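Local coordinates for cellulosomal scaffoldin adaptor protein B (Acetivibrio cellulolyticus, PDB 4UYP), which carries, in this C-terminal dockerin domain, two calcium-binding loops and docks onto a cohesin of the scaffoldin ScaC, linking the cellulosome to its cell-surface scaffold, at residues R22-L26 with G27-E31. The protein carries 2 engineered substitutions. Sequence-based numbering, arbitrary orientation.
Sequences RDYVL and GKINE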
loop_
_atom_site.group_PDB
_atom_site.type_symbol
_atom_site.label_atom_id
_atom_site.label_comp_id
_atom_site.label_asym_id
_atom_site.label_seq_id
_atom_site.Cartn_x
_atom_site.Cartn_y
_atom_site.Cartn_z
ATOM N N ARG B 22 5.074 -2.547 -17.279
ATOM C CA ARG B 22 5.789 -3.030 -16.079
ATOM C C ARG B 22 6.248 -1.827 -15.155
ATOM O O ARG B 22 6.112 -1.935 -13.901
ATOM C CB ARG B 22 6.937 -3.918 -16.539
ATOM C CG ARG B 22 7.717 -4.503 -15.330
ATOM C CD ARG B 22 8.796 -5.431 -15.868
ATOM N NE ARG B 22 9.854 -4.659 -16.536
ATOM C CZ ARG B 22 10.710 -5.198 -17.392
ATOM N NH1 ARG B 22 10.619 -6.444 -17.827
ATOM N NH2 ARG B 22 11.698 -4.418 -17.805
ATOM N N ASP B 23 6.678 -0.733 -15.753
ATOM C CA ASP B 23 7.099 0.454 -14.926
ATOM C C ASP B 23 5.906 0.901 -14.160
ATOM O O ASP B 23 6.058 1.349 -12.979
ATOM C CB ASP B 23 7.584 1.592 -15.828
ATOM C CG ASP B 23 8.946 1.400 -16.360
ATOM O OD1 ASP B 23 9.682 0.503 -15.947
ATOM O OD2 ASP B 23 9.197 2.269 -17.315
ATOM N N TYR B 24 4.674 0.931 -14.734
ATOM C CA TYR B 24 3.514 1.334 -13.967
ATOM C C TYR B 24 3.172 0.404 -12.799
ATOM O O TYR B 24 2.882 0.830 -11.656
ATOM C CB TYR B 24 2.280 1.403 -14.941
ATOM C CG TYR B 24 1.059 2.017 -14.372
ATOM C CD1 TYR B 24 0.122 1.260 -13.650
ATOM C CD2 TYR B 24 0.848 3.423 -14.523
ATOM C CE1 TYR B 24 -1.002 1.847 -13.069
ATOM C CE2 TYR B 24 -0.330 3.941 -14.011
ATOM C CZ TYR B 24 -1.203 3.184 -13.251
ATOM O OH TYR B 24 -2.328 3.830 -12.714
ATOM N N VAL B 25 3.217 -0.926 -13.075
ATOM C CA VAL B 25 2.985 -1.885 -12.034
ATOM C C VAL B 25 4.005 -1.768 -10.879
ATOM O O VAL B 25 3.629 -1.901 -9.687
ATOM C CB VAL B 25 2.950 -3.291 -12.681
ATOM C CG1 VAL B 25 2.787 -4.311 -11.552
ATOM C CG2 VAL B 25 1.784 -3.418 -13.655
ATOM N N LEU B 26 5.254 -1.542 -11.251
ATOM C CA LEU B 26 6.357 -1.358 -10.265
ATOM C C LEU B 26 6.204 -0.085 -9.460
ATOM O O LEU B 26 6.833 0.055 -8.389
ATOM C CB LEU B 26 7.686 -1.378 -10.973
ATOM C CG LEU B 26 8.242 -2.746 -11.492
ATOM C CD1 LEU B 26 9.381 -2.530 -12.467
ATOM C CD2 LEU B 26 8.623 -3.644 -10.331
ATOM N N GLY B 27 5.454 0.873 -9.985
ATOM C CA GLY B 27 5.344 2.172 -9.287
ATOM C C GLY B 27 6.386 3.156 -9.726
ATOM O O GLY B 27 6.460 4.240 -9.099
ATOM N N LYS B 28 7.205 2.897 -10.740
ATOM C CA LYS B 28 8.173 3.861 -11.237
ATOM C C LYS B 28 7.471 5.039 -11.927
ATOM O O LYS B 28 7.996 6.175 -11.902
ATOM C CB LYS B 28 9.008 3.093 -12.201
ATOM C CG LYS B 28 10.149 3.880 -12.721
ATOM C CD LYS B 28 11.107 3.034 -13.498
ATOM C CE LYS B 28 12.159 3.904 -14.147
ATOM N NZ LYS B 28 13.326 2.997 -14.283
ATOM N N ILE B 29 6.274 4.796 -12.459
ATOM C CA ILE B 29 5.443 5.831 -13.031
ATOM C C ILE B 29 4.099 5.727 -12.469
ATOM O O ILE B 29 3.646 4.630 -12.146
ATOM C CB ILE B 29 5.453 5.791 -14.605
ATOM C CG1 ILE B 29 4.862 4.474 -15.205
ATOM C CG2 ILE B 29 6.840 5.992 -15.162
ATOM C CD1 ILE B 29 5.029 4.342 -16.753
ATOM N N ASN B 30 3.330 6.845 -12.489
ATOM C CA ASN B 30 1.978 6.895 -11.980
ATOM C C ASN B 30 0.937 7.210 -13.085
ATOM O O ASN B 30 -0.264 7.192 -12.842
ATOM C CB ASN B 30 1.918 8.076 -10.953
ATOM C CG ASN B 30 2.656 7.732 -9.686
ATOM O OD1 ASN B 30 2.534 6.591 -9.273
ATOM N ND2 ASN B 30 3.493 8.601 -9.185
ATOM N N GLU B 31 1.457 7.425 -14.249
ATOM C CA GLU B 31 0.613 7.694 -15.401
ATOM C C GLU B 31 1.403 7.455 -16.605
ATOM O O GLU B 31 2.638 7.335 -16.587
ATOM C CB GLU B 31 0.039 9.139 -15.312
ATOM C CG GLU B 31 1.098 10.131 -15.729
ATOM C CD GLU B 31 0.657 11.587 -15.599
ATOM O OE1 GLU B 31 -0.125 11.891 -14.671
ATOM O OE2 GLU B 31 1.115 12.405 -16.426
HETATM O O HOH W 1 12.191 0.931 -16.157
HETATM O O HOH W 2 1.855 3.105 -10.363
HETATM O O HOH W 3 -3.274 6.597 -12.673
#
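The ring of Tyr-24 meets the chain that doubles back past it: the backbone N of Glu-31 lies at its edge, near the ring plane, while CE2 comes 3.5 Å from Asn-30 O, which approaches at a slant. One face carries a water that donates to both Tyr-24 O and Ile-29 O. A second water joins the phenol OH to Asn-30 O, so tyrosine suits the place by bringing both a ring edge and a polar end to the returning loop. With CG anti to the backbone N (chi1 -170°), the ring reaches out alongside residues 29-31.

Where the helix stops, Gly-27 is the first residue out of helical geometry, its positive phi of 91° a backbone shape in which a side chain would collide with Leu-26 O. In this Schellman motif Gly-27 N donates to Tyr-24 O (3.1 Å) from above the carbonyl plane, and Lys-28 N reaches further back to Asp-23 O (3.0 Å), in the carbonyl plane; Ile-29 N adds a weak bond to the same oxygen. Ile-29, branched and apolar, covers the last turn: its CG1 lies 3.6 Å from Tyr-24 N and its CD1 rests on Asp-23 CB. Asp-23 and Lys-28 run side by side; in the modelled conformer, one of two, Lys-28 NZ is 4.7 Å from Asp-23 OD1, and a water that donates to OD1 and accepts from NZ joins them.

Phe-32 packs against Tyr-24 with its ring nearly parallel. Leu-26 O and Val-25 O are hydrogen-bonded to Ser-74 OG and Arg-37 NH2, respectively, of the ScaC cohesin chain. Within the EF-hand-like dockerin, this turn ends helix 15-26 and opens the loop leading to helix 37-41.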